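Local coordinates for core protein VP4 (Bluetongue virus, PDB 2JHP) that caps viral messenger RNA as a multifunctional enzyme carried within the inner capsid of the virus, at residues L121-A125 with V432-A436; F339-R343 with H353-S357; F520-E526 with T558-Y564. All blocks are in the same frame, centred on the assembly; numbering follows the deposited sequence.

Interaction 1 of 3, residues L121-A125 with V432-A436; sequences LRNYA and VIATA. With SAH (S-adenosyl-L-homocysteine), chain B.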
loop_
_atom_site.group_PDB
_atom_site.type_symbol
_atom_site.label_atom_id
_atom_site.label_comp_id
_atom_site.label_asym_id
_atom_site.label_seq_id
_atom_site.Cartn_x
_atom_site.Cartn_y
_atom_site.Cartn_z
ATOM N N LEU A 121 4.971 -0.674 -6.318
ATOM C CA LEU A 121 5.591 0.495 -5.714
ATOM C C LEU A 121 6.098 0.231 -4.302
ATOM O O LEU A 121 7.101 0.798 -3.894
ATOM C CB LEU A 121 4.622 1.676 -5.689
ATOM C CG LEU A 121 4.138 2.251 -7.019
ATOM C CD1 LEU A 121 3.416 3.590 -6.776
ATOM C CD2 LEU A 121 5.275 2.429 -8.016
ATOM N N ARG A 122 5.401 -0.612 -3.549
ATOM C CA ARG A 122 5.782 -0.849 -2.172
ATOM C C ARG A 122 6.997 -1.758 -2.087
ATOM O O ARG A 122 7.824 -1.607 -1.182
ATOM C CB ARG A 122 4.630 -1.431 -1.366
ATOM C CG ARG A 122 4.728 -1.112 0.131
ATOM C CD ARG A 122 3.554 -1.643 0.954
ATOM N NE ARG A 122 2.292 -1.080 0.489
ATOM C CZ ARG A 122 1.468 -1.709 -0.336
ATOM N NH1 ARG A 122 1.785 -2.921 -0.760
ATOM N NH2 ARG A 122 0.346 -1.122 -0.731
ATOM N N ASN A 123 7.116 -2.697 -3.027
ATOM C CA ASN A 123 8.258 -3.594 -3.037
ATOM C C ASN A 123 9.524 -2.853 -3.347
ATOM O O ASN A 123 10.501 -3.061 -2.686
ATOM C CB ASN A 123 8.030 -4.795 -3.952
ATOM C CG ASN A 123 6.914 -5.722 -3.437
ATOM O OD1 ASN A 123 6.403 -5.568 -2.317
ATOM N ND2 ASN A 123 6.531 -6.685 -4.266
ATOM N N TYR A 124 9.478 -1.934 -4.300
ATOM C CA TYR A 124 10.615 -1.049 -4.565
ATOM C C TYR A 124 11.003 -0.310 -3.277
ATOM O O TYR A 124 12.202 -0.186 -2.950
ATOM C CB TYR A 124 10.297 -0.059 -5.698
ATOM C CG TYR A 124 11.249 1.127 -5.788
ATOM C CD1 TYR A 124 12.476 1.018 -6.451
ATOM C CD2 TYR A 124 10.921 2.363 -5.210
ATOM C CE1 TYR A 124 13.348 2.103 -6.541
ATOM C CE2 TYR A 124 11.792 3.461 -5.289
ATOM C CZ TYR A 124 13.007 3.322 -5.956
ATOM O OH TYR A 124 13.880 4.398 -6.032
ATOM N N ALA A 125 9.978 0.153 -2.554
ATOM C CA ALA A 125 10.162 0.917 -1.320
ATOM C C ALA A 125 10.769 0.102 -0.176
ATOM O O ALA A 125 11.490 0.661 0.653
ATOM C CB ALA A 125 8.854 1.577 -0.874
ATOM N N VAL A 432 11.825 8.802 -0.633
ATOM C CA VAL A 432 12.454 7.887 -1.588
ATOM C C VAL A 432 11.435 7.517 -2.642
ATOM O O VAL A 432 11.779 7.302 -3.800
ATOM C CB VAL A 432 12.999 6.600 -0.926
ATOM C CG1 VAL A 432 13.558 5.655 -1.967
ATOM C CG2 VAL A 432 14.076 6.931 0.096
ATOM N N ILE A 433 10.181 7.429 -2.209
ATOM C CA ILE A 433 9.043 7.155 -3.075
ATOM C C ILE A 433 7.790 7.670 -2.398
ATOM O O ILE A 433 7.471 7.282 -1.270
ATOM C CB ILE A 433 8.895 5.648 -3.471
ATOM C CG1 ILE A 433 7.726 5.490 -4.459
ATOM C CG2 ILE A 433 8.760 4.751 -2.251
ATOM C CD1 ILE A 433 7.691 4.173 -5.210
ATOM N N ALA A 434 7.098 8.572 -3.080
ATOM C CA ALA A 434 5.859 9.136 -2.554
ATOM C C ALA A 434 4.790 9.182 -3.649
ATOM O O ALA A 434 5.116 9.245 -4.843
ATOM C CB ALA A 434 6.120 10.515 -1.975
ATOM N N THR A 435 3.527 9.111 -3.248
ATOM C CA THR A 435 2.416 9.207 -4.197
ATOM C C THR A 435 1.472 10.353 -3.853
ATOM O O THR A 435 1.318 10.705 -2.693
ATOM C CB THR A 435 1.578 7.915 -4.264
ATOM O OG1 THR A 435 1.082 7.609 -2.959
ATOM C CG2 THR A 435 2.387 6.757 -4.809
ATOM N N ALA A 436 0.850 10.912 -4.883
ATOM C CA ALA A 436 -0.176 11.919 -4.721
ATOM C C ALA A 436 -1.266 11.729 -5.768
ATOM O O ALA A 436 -0.998 11.507 -6.947
ATOM C CB ALA A 436 0.418 13.314 -4.816
HETATM N N SAH B . 0.616 3.545 2.984
HETATM C CA SAH B . -0.186 2.289 2.846
HETATM C CB SAH B . -1.675 2.431 3.175
HETATM C CG SAH B . -2.364 3.776 3.029
HETATM S SD SAH B . -4.003 3.735 3.805
HETATM C C SAH B . 0.008 1.611 1.499
HETATM O O SAH B . 1.131 1.532 0.995
HETATM O OXT SAH B . -0.938 1.098 0.903
HETATM C "C5'" SAH B . -3.790 5.454 4.349
HETATM C "C4'" SAH B . -3.453 5.572 5.826
HETATM O "O4'" SAH B . -2.628 6.696 6.063
HETATM C "C3'" SAH B . -4.694 5.736 6.698
HETATM O "O3'" SAH B . -4.501 4.913 7.838
HETATM C "C2'" SAH B . -4.668 7.196 7.124
HETATM O "O2'" SAH B . -5.184 7.403 8.411
HETATM C "C1'" SAH B . -3.170 7.499 7.106
HETATM N N9 SAH B . -2.870 8.938 6.937
HETATM C C8 SAH B . -3.545 9.850 6.159
HETATM N N7 SAH B . -2.946 11.062 6.292
HETATM C C5 SAH B . -1.899 10.940 7.142
HETATM C C6 SAH B . -0.950 11.846 7.622
HETATM N N6 SAH B . -0.980 13.119 7.234
HETATM N N1 SAH B . 0.035 11.420 8.494
HETATM C C2 SAH B . 0.078 10.094 8.891
HETATM N N3 SAH B . -0.859 9.193 8.418
HETATM C C4 SAH B . -1.837 9.605 7.557
#
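I433 meets L121, Y124 and A125 through almost every carbon of its side chain. I433 CB lies 4.1 Å from Y124 CE2, near the tyrosine ring. I433 CG2 branches off toward the end of 121-125, where it presses on A125 CB at 3.5 Å. CG1 is anti to the backbone N (chi1 -176°) and carries CD1 up against the helix: I433 CD1 sits 3.7 Å from Y124 CD2, oblique to the ring, and 4.0 Å from L121 CB. Two residues on, T435 CG2 meets L121 CD1 at 3.9 Å. No hydrogen bond crosses this apolar interface; Y124 OH bonds E505 and T435 OG1 bonds the backbone N of F410.

R122 leaves the other side of the helix. A bend at chi3 (-60°) turns its NE and NH2 toward the carboxylate of S-adenosyl-L-homocysteine. R122 NE donates in plane to SAH O at 2.9 Å. R122 NH2 donates to SAH OXT at 3.0 Å. NH1 makes a salt bridge with D119, which probably steadies the guanidinium. R122 also touches the bound guanine. A helix packed on a seven-stranded sheet of order 3-2-1-4-5-7-6, beside bound SAH, is the Rossmann-like fold of class I methyltransferases.

Interaction 2 of 3, residues F339-R343 with H353-S357; sequences FMRLR and HPDAS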
loop_
_atom_site.group_PDB
_atom_site.type_symbol
_atom_site.label_atom_id
_atom_site.label_comp_id
_atom_site.label_asym_id
_atom_site.label_seq_id
_atom_site.Cartn_x
_atom_site.Cartn_y
_atom_site.Cartn_z
ATOM N N PHE A 339 -3.897 -6.264 27.179
ATOM C CA PHE A 339 -2.610 -5.933 26.602
ATOM C C PHE A 339 -1.790 -5.096 27.583
ATOM O O PHE A 339 -2.288 -4.118 28.159
ATOM C CB PHE A 339 -2.753 -5.216 25.252
ATOM C CG PHE A 339 -1.449 -4.704 24.708
ATOM C CD1 PHE A 339 -0.487 -5.585 24.223
ATOM C CD2 PHE A 339 -1.166 -3.345 24.715
ATOM C CE1 PHE A 339 0.725 -5.113 23.738
ATOM C CE2 PHE A 339 0.041 -2.868 24.234
ATOM C CZ PHE A 339 0.988 -3.749 23.745
ATOM N N MET A 340 -0.536 -5.497 27.761
ATOM C CA MET A 340 0.364 -4.834 28.681
ATOM C C MET A 340 1.607 -4.420 27.907
ATOM O O MET A 340 2.328 -5.274 27.383
ATOM C CB MET A 340 0.756 -5.776 29.830
ATOM C CG MET A 340 -0.397 -6.309 30.704
ATOM S SD MET A 340 0.098 -7.537 31.949
ATOM C CE MET A 340 1.207 -6.571 32.957
ATOM N N ARG A 341 1.845 -3.110 27.813
ATOM C CA ARG A 341 3.079 -2.599 27.220
ATOM C C ARG A 341 4.107 -2.459 28.326
ATOM O O ARG A 341 3.874 -1.784 29.333
ATOM C CB ARG A 341 2.858 -1.269 26.519
ATOM C CG ARG A 341 3.957 -0.942 25.493
ATOM C CD ARG A 341 4.579 0.398 25.779
ATOM N NE ARG A 341 5.518 0.326 26.885
ATOM C CZ ARG A 341 5.792 1.324 27.714
ATOM N NH1 ARG A 341 5.194 2.500 27.577
ATOM N NH2 ARG A 341 6.667 1.138 28.690
ATOM N N LEU A 342 5.237 -3.125 28.143
ATOM C CA LEU A 342 6.252 -3.192 29.177
ATOM C C LEU A 342 7.558 -2.560 28.708
ATOM O O LEU A 342 7.650 -2.054 27.601
ATOM C CB LEU A 342 6.481 -4.652 29.585
ATOM C CG LEU A 342 5.287 -5.476 30.064
ATOM C CD1 LEU A 342 5.651 -6.956 30.140
ATOM C CD2 LEU A 342 4.791 -4.985 31.410
ATOM N N ARG A 343 8.561 -2.557 29.572
ATOM C CA ARG A 343 9.905 -2.260 29.126
ATOM C C ARG A 343 10.523 -3.623 28.897
ATOM O O ARG A 343 10.049 -4.622 29.448
ATOM C CB ARG A 343 10.687 -1.418 30.141
ATOM C CG ARG A 343 10.712 -1.968 31.544
ATOM C CD ARG A 343 9.684 -1.302 32.455
ATOM N NE ARG A 343 9.338 -2.183 33.574
ATOM C CZ ARG A 343 10.206 -2.635 34.479
ATOM N NH1 ARG A 343 11.493 -2.299 34.418
ATOM N NH2 ARG A 343 9.787 -3.441 35.448
ATOM N N HIS A 353 2.222 3.906 23.828
ATOM C CA HIS A 353 1.282 3.146 24.652
ATOM C C HIS A 353 1.752 3.244 26.093
ATOM O O HIS A 353 2.892 2.889 26.396
ATOM C CB HIS A 353 1.219 1.684 24.208
ATOM C CG HIS A 353 0.909 1.520 22.754
ATOM N ND1 HIS A 353 -0.375 1.590 22.256
ATOM C CD2 HIS A 353 1.719 1.316 21.688
ATOM C CE1 HIS A 353 -0.343 1.421 20.947
ATOM N NE2 HIS A 353 0.916 1.254 20.577
ATOM N N PRO A 354 0.888 3.758 26.988
ATOM C CA PRO A 354 1.315 3.933 28.384
ATOM C C PRO A 354 1.746 2.623 29.049
ATOM O O PRO A 354 1.097 1.588 28.863
ATOM C CB PRO A 354 0.080 4.523 29.075
ATOM C CG PRO A 354 -1.051 4.301 28.160
ATOM C CD PRO A 354 -0.498 4.207 26.767
ATOM N N ASP A 355 2.855 2.690 29.785
ATOM C CA ASP A 355 3.369 1.597 30.622
ATOM C C ASP A 355 2.222 0.916 31.358
ATOM O O ASP A 355 1.278 1.584 31.788
ATOM C CB ASP A 355 4.353 2.168 31.651
ATOM C CG ASP A 355 5.702 1.464 31.637
ATOM O OD1 ASP A 355 5.752 0.218 31.786
ATOM O OD2 ASP A 355 6.727 2.172 31.482
ATOM N N ALA A 356 2.288 -0.404 31.507
ATOM C CA ALA A 356 1.201 -1.111 32.176
ATOM C C ALA A 356 1.170 -0.700 33.625
ATOM O O ALA A 356 2.202 -0.716 34.304
ATOM C CB ALA A 356 1.339 -2.615 32.040
ATOM N N SER A 357 -0.016 -0.298 34.078
ATOM C CA SER A 357 -0.214 0.162 35.450
ATOM C C SER A 357 -1.511 -0.365 36.067
ATOM O O SER A 357 -2.299 -1.041 35.415
ATOM C CB SER A 357 -0.200 1.691 35.495
ATOM O OG SER A 357 -1.133 2.222 34.565
#
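R341 reaches H353 and D355 through a chain kinked at two torsions. CG starts anti to the backbone N (chi1 -160°), and then two bends follow, at chi2 (-125°, far from a staggered value) and at chi3. They lay the aliphatic part across the H353 side chain, with R341 CD 3.9 Å from H353 CB, and bring the guanidinium over the 353-357 backbone.

Each nitrogen of that group has its own partner. R341 NH1 donates to H353 O at 2.6 Å, nearly along the C=O axis though tilted from the guanidinium plane. R341 NH2 forms a salt bridge with D355 OD2 at 3.0 Å; NH2 alone faces the carboxylate, nearer OD2, with the planes turned 59° apart, not a flat two-bond pairing. R341 NE turns back to L342 O, 3.3 Å away, which lies in the guanidinium plane, while the donor stands above the carbonyl plane. D355 CA covers one face near its rim. Three acceptors set around the group should restrict its rotation.

The backbone of R341 takes part too: A356 N donates to R341 O at 3.0 Å. Beside this bond, A356 CB packs on M340 CB at 3.9 Å, with L342 CD2 a little farther off.

The H353 ring belongs to a different cluster: ND1 bonds Y322 OH, and H389 meets the ring edge-to-face. Strand 335-341 runs antiparallel between strands 302-308 and 322-324, in a second sheet of order 3-2-1-4-5-7-6, consistent with a Rossmann-like methyltransferase fold. The 353-357 loop crosses its end roughly at right angles and leads directly into strand 357-362. T321, just before 322-324, ties both segments together by bonding R341 N and P354 O through its hydroxyl.

Interaction 3 of 3, residues F520-E526 with T558-Y564; sequences FIGLRVE and TLMSGAY
The Y564 ring has a different neighbour on each face: the edge of the F520 ring points at one, and A563 CB lies over the other, toward the rim. The aromatic pair is T-shaped, with centroids 6.0 Å apart and planes at 78°; F520 also meets the H554 ring edge-to-face. In the plane of the tyrosine, at its edge, lie I521 O and T558 O. L523 CD1 comes in obliquely on the F520 side, 3.8 Å from Y564 CE1, while E526 CG approaches obliquely from the A563 side.

At its tip the ring is fixed by a hydrogen bond from Y564 OH to I521 O, 2.8 Å long, with the hydroxyl above the carbonyl plane. That carbonyl belongs to a type II turn, F520 to L523, in which G522 takes positive phi and serves as N-cap of the following helix.

T558 CG2 wedges between two side chains, 3.7 Å from F520 CD2 and 3.6 Å from L523 CD1. T558 OG1 (chi1 46°) meanwhile bonds back to L555 O and H554 O. E526, bent at chi2, brings its carboxylate to the end of helix 551-561: E526 OE1 is 3.3 Å from S561 CB and E526 OE2 is 3.7 Å from A563 CB. E3 brings a second carboxylate close to OE2, which may favour a proton shared there. S561 OG accepts from A563 N in an ST turn; G562, with positive phi, is the first residue to leave helical angles.

The contact thus joins the start of helix 523-533 to the end of helix 551-561. I521 and L523 rest on W38 of helix 34-41, whereas L559 packs against helices 453-460 and 612-625.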
loop_
_atom_site.group_PDB
_atom_site.type_symbol
_atom_site.label_atom_id
_atom_site.label_comp_id
_atom_site.label_asym_id
_atom_site.label_seq_id
_atom_site.Cartn_x
_atom_site.Cartn_y
_atom_site.Cartn_z
ATOM N N PHE A 520 2.284 10.924 -23.797
ATOM C CA PHE A 520 1.506 12.094 -24.248
ATOM C C PHE A 520 0.300 11.721 -25.102
ATOM O O PHE A 520 -0.005 12.384 -26.109
ATOM C CB PHE A 520 2.391 13.124 -24.963
ATOM C CG PHE A 520 3.556 13.593 -24.148
ATOM C CD1 PHE A 520 4.856 13.377 -24.591
ATOM C CD2 PHE A 520 3.360 14.250 -22.929
ATOM C CE1 PHE A 520 5.938 13.807 -23.845
ATOM C CE2 PHE A 520 4.436 14.675 -22.169
ATOM C CZ PHE A 520 5.730 14.455 -22.632
ATOM N N ILE A 521 -0.380 10.656 -24.686
ATOM C CA ILE A 521 -1.548 10.148 -25.391
ATOM C C ILE A 521 -2.681 11.171 -25.308
ATOM O O ILE A 521 -3.046 11.632 -24.223
ATOM C CB ILE A 521 -2.000 8.762 -24.838
ATOM C CG1 ILE A 521 -0.876 7.714 -24.970
ATOM C CG2 ILE A 521 -3.292 8.303 -25.509
ATOM C CD1 ILE A 521 -0.401 7.438 -26.398
ATOM N N GLY A 522 -3.208 11.541 -26.469
ATOM C CA GLY A 522 -4.306 12.480 -26.532
ATOM C C GLY A 522 -3.893 13.930 -26.689
ATOM O O GLY A 522 -4.757 14.817 -26.776
ATOM N N LEU A 523 -2.585 14.174 -26.754
ATOM C CA LEU A 523 -2.049 15.531 -26.833
ATOM C C LEU A 523 -2.694 16.396 -27.925
ATOM O O LEU A 523 -2.955 17.578 -27.703
ATOM C CB LEU A 523 -0.522 15.510 -26.985
ATOM C CG LEU A 523 0.223 16.846 -26.841
ATOM C CD1 LEU A 523 0.137 17.382 -25.415
ATOM C CD2 LEU A 523 1.668 16.687 -27.268
ATOM N N ARG A 524 -2.951 15.807 -29.092
ATOM C CA ARG A 524 -3.522 16.563 -30.217
ATOM C C ARG A 524 -4.931 17.069 -29.922
ATOM O O ARG A 524 -5.252 18.231 -30.158
ATOM C CB ARG A 524 -3.528 15.728 -31.493
ATOM C CG ARG A 524 -2.140 15.412 -32.005
ATOM C CD ARG A 524 -2.100 15.566 -33.513
ATOM N NE ARG A 524 -0.758 15.911 -33.987
ATOM C CZ ARG A 524 -0.411 15.977 -35.269
ATOM N NH1 ARG A 524 -1.303 15.707 -36.218
ATOM N NH2 ARG A 524 0.830 16.311 -35.607
ATOM N N VAL A 525 -5.759 16.180 -29.391
ATOM C CA VAL A 525 -7.107 16.537 -28.949
ATOM C C VAL A 525 -7.069 17.607 -27.868
ATOM O O VAL A 525 -7.864 18.542 -27.873
ATOM C CB VAL A 525 -7.893 15.291 -28.491
ATOM C CG1 VAL A 525 -9.024 15.674 -27.565
ATOM C CG2 VAL A 525 -8.422 14.552 -29.722
ATOM N N GLU A 526 -6.102 17.478 -26.973
ATOM C CA GLU A 526 -5.944 18.413 -25.869
ATOM C C GLU A 526 -5.574 19.835 -26.324
ATOM O O GLU A 526 -5.925 20.819 -25.666
ATOM C CB GLU A 526 -4.927 17.859 -24.872
ATOM C CG GLU A 526 -5.487 16.772 -23.968
ATOM C CD GLU A 526 -6.419 17.318 -22.884
ATOM O OE1 GLU A 526 -6.479 18.559 -22.698
ATOM O OE2 GLU A 526 -7.090 16.500 -22.217
ATOM N N THR A 558 0.913 20.519 -22.754
ATOM C CA THR A 558 1.089 19.514 -21.698
ATOM C C THR A 558 0.812 20.100 -20.319
ATOM O O THR A 558 0.049 19.520 -19.545
ATOM C CB THR A 558 2.502 18.862 -21.703
ATOM O OG1 THR A 558 3.498 19.880 -21.836
ATOM C CG2 THR A 558 2.654 17.867 -22.847
ATOM N N LEU A 559 1.408 21.258 -20.030
ATOM C CA LEU A 559 1.162 21.968 -18.770
ATOM C C LEU A 559 -0.277 22.505 -18.607
ATOM O O LEU A 559 -0.959 22.235 -17.601
ATOM C CB LEU A 559 2.146 23.121 -18.619
ATOM C CG LEU A 559 3.557 22.771 -18.167
ATOM C CD1 LEU A 559 4.436 24.011 -18.274
ATOM C CD2 LEU A 559 3.549 22.221 -16.749
ATOM N N MET A 560 -0.730 23.251 -19.610
ATOM C CA MET A 560 -1.990 23.968 -19.549
ATOM C C MET A 560 -3.183 23.020 -19.567
ATOM O O MET A 560 -4.235 23.354 -19.048
ATOM C CB MET A 560 -2.057 24.970 -20.699
ATOM C CG MET A 560 -3.086 26.078 -20.540
ATOM S SD MET A 560 -2.683 27.286 -19.280
ATOM C CE MET A 560 -1.293 28.115 -20.027
ATOM N N SER A 561 -3.011 21.831 -20.138
ATOM C CA SER A 561 -4.100 20.855 -20.215
ATOM C C SER A 561 -4.490 20.270 -18.856
ATOM O O SER A 561 -5.651 19.912 -18.650
ATOM C CB SER A 561 -3.746 19.718 -21.175
ATOM O OG SER A 561 -2.661 18.957 -20.681
ATOM N N GLY A 562 -3.522 20.163 -17.945
ATOM C CA GLY A 562 -3.727 19.530 -16.644
ATOM C C GLY A 562 -3.934 18.027 -16.774
ATOM O O GLY A 562 -4.345 17.359 -15.820
ATOM N N ALA A 563 -3.629 17.501 -17.955
ATOM C CA ALA A 563 -3.890 16.118 -18.287
ATOM C C ALA A 563 -2.680 15.188 -18.102
ATOM O O ALA A 563 -2.845 13.968 -18.063
ATOM C CB ALA A 563 -4.420 16.029 -19.708
ATOM N N TYR A 564 -1.474 15.755 -17.993
ATOM C CA TYR A 564 -0.237 14.944 -17.904
ATOM C C TYR A 564 0.633 15.220 -16.687
ATOM O O TYR A 564 0.651 16.335 -16.155
ATOM C CB TYR A 564 0.614 15.069 -19.181
ATOM C CG TYR A 564 -0.208 14.886 -20.435
ATOM C CD1 TYR A 564 -0.660 15.991 -21.161
ATOM C CD2 TYR A 564 -0.592 13.607 -20.863
ATOM C CE1 TYR A 564 -1.440 15.830 -22.283
ATOM C CE2 TYR A 564 -1.379 13.450 -22.017
ATOM C CZ TYR A 564 -1.789 14.562 -22.702
ATOM O OH TYR A 564 -2.552 14.382 -23.815
#

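Interaction 1 is the core contact, its centre about 9 Å from the chain centre; interactions 2 and 3 are partly buried, each centred about 29 Å out and on opposite sides of that centre, about 55 Å apart centre to centre. No two share an element. Interaction 2 is nested within the span closed by interaction 1, yet its first segment lies on a strand of a second sheet of the same 3-2-1-4-5-7-6 order; interaction 3 follows later and joins helix ends. Chemistry changes with place: apolar helix-on-strand packing beside a ligand in 1, charge and backbone hydrogen bonds in 2, aromatic and turn contacts in 3. An arginine is prominent in 1 and 2, gripping ligand and loop.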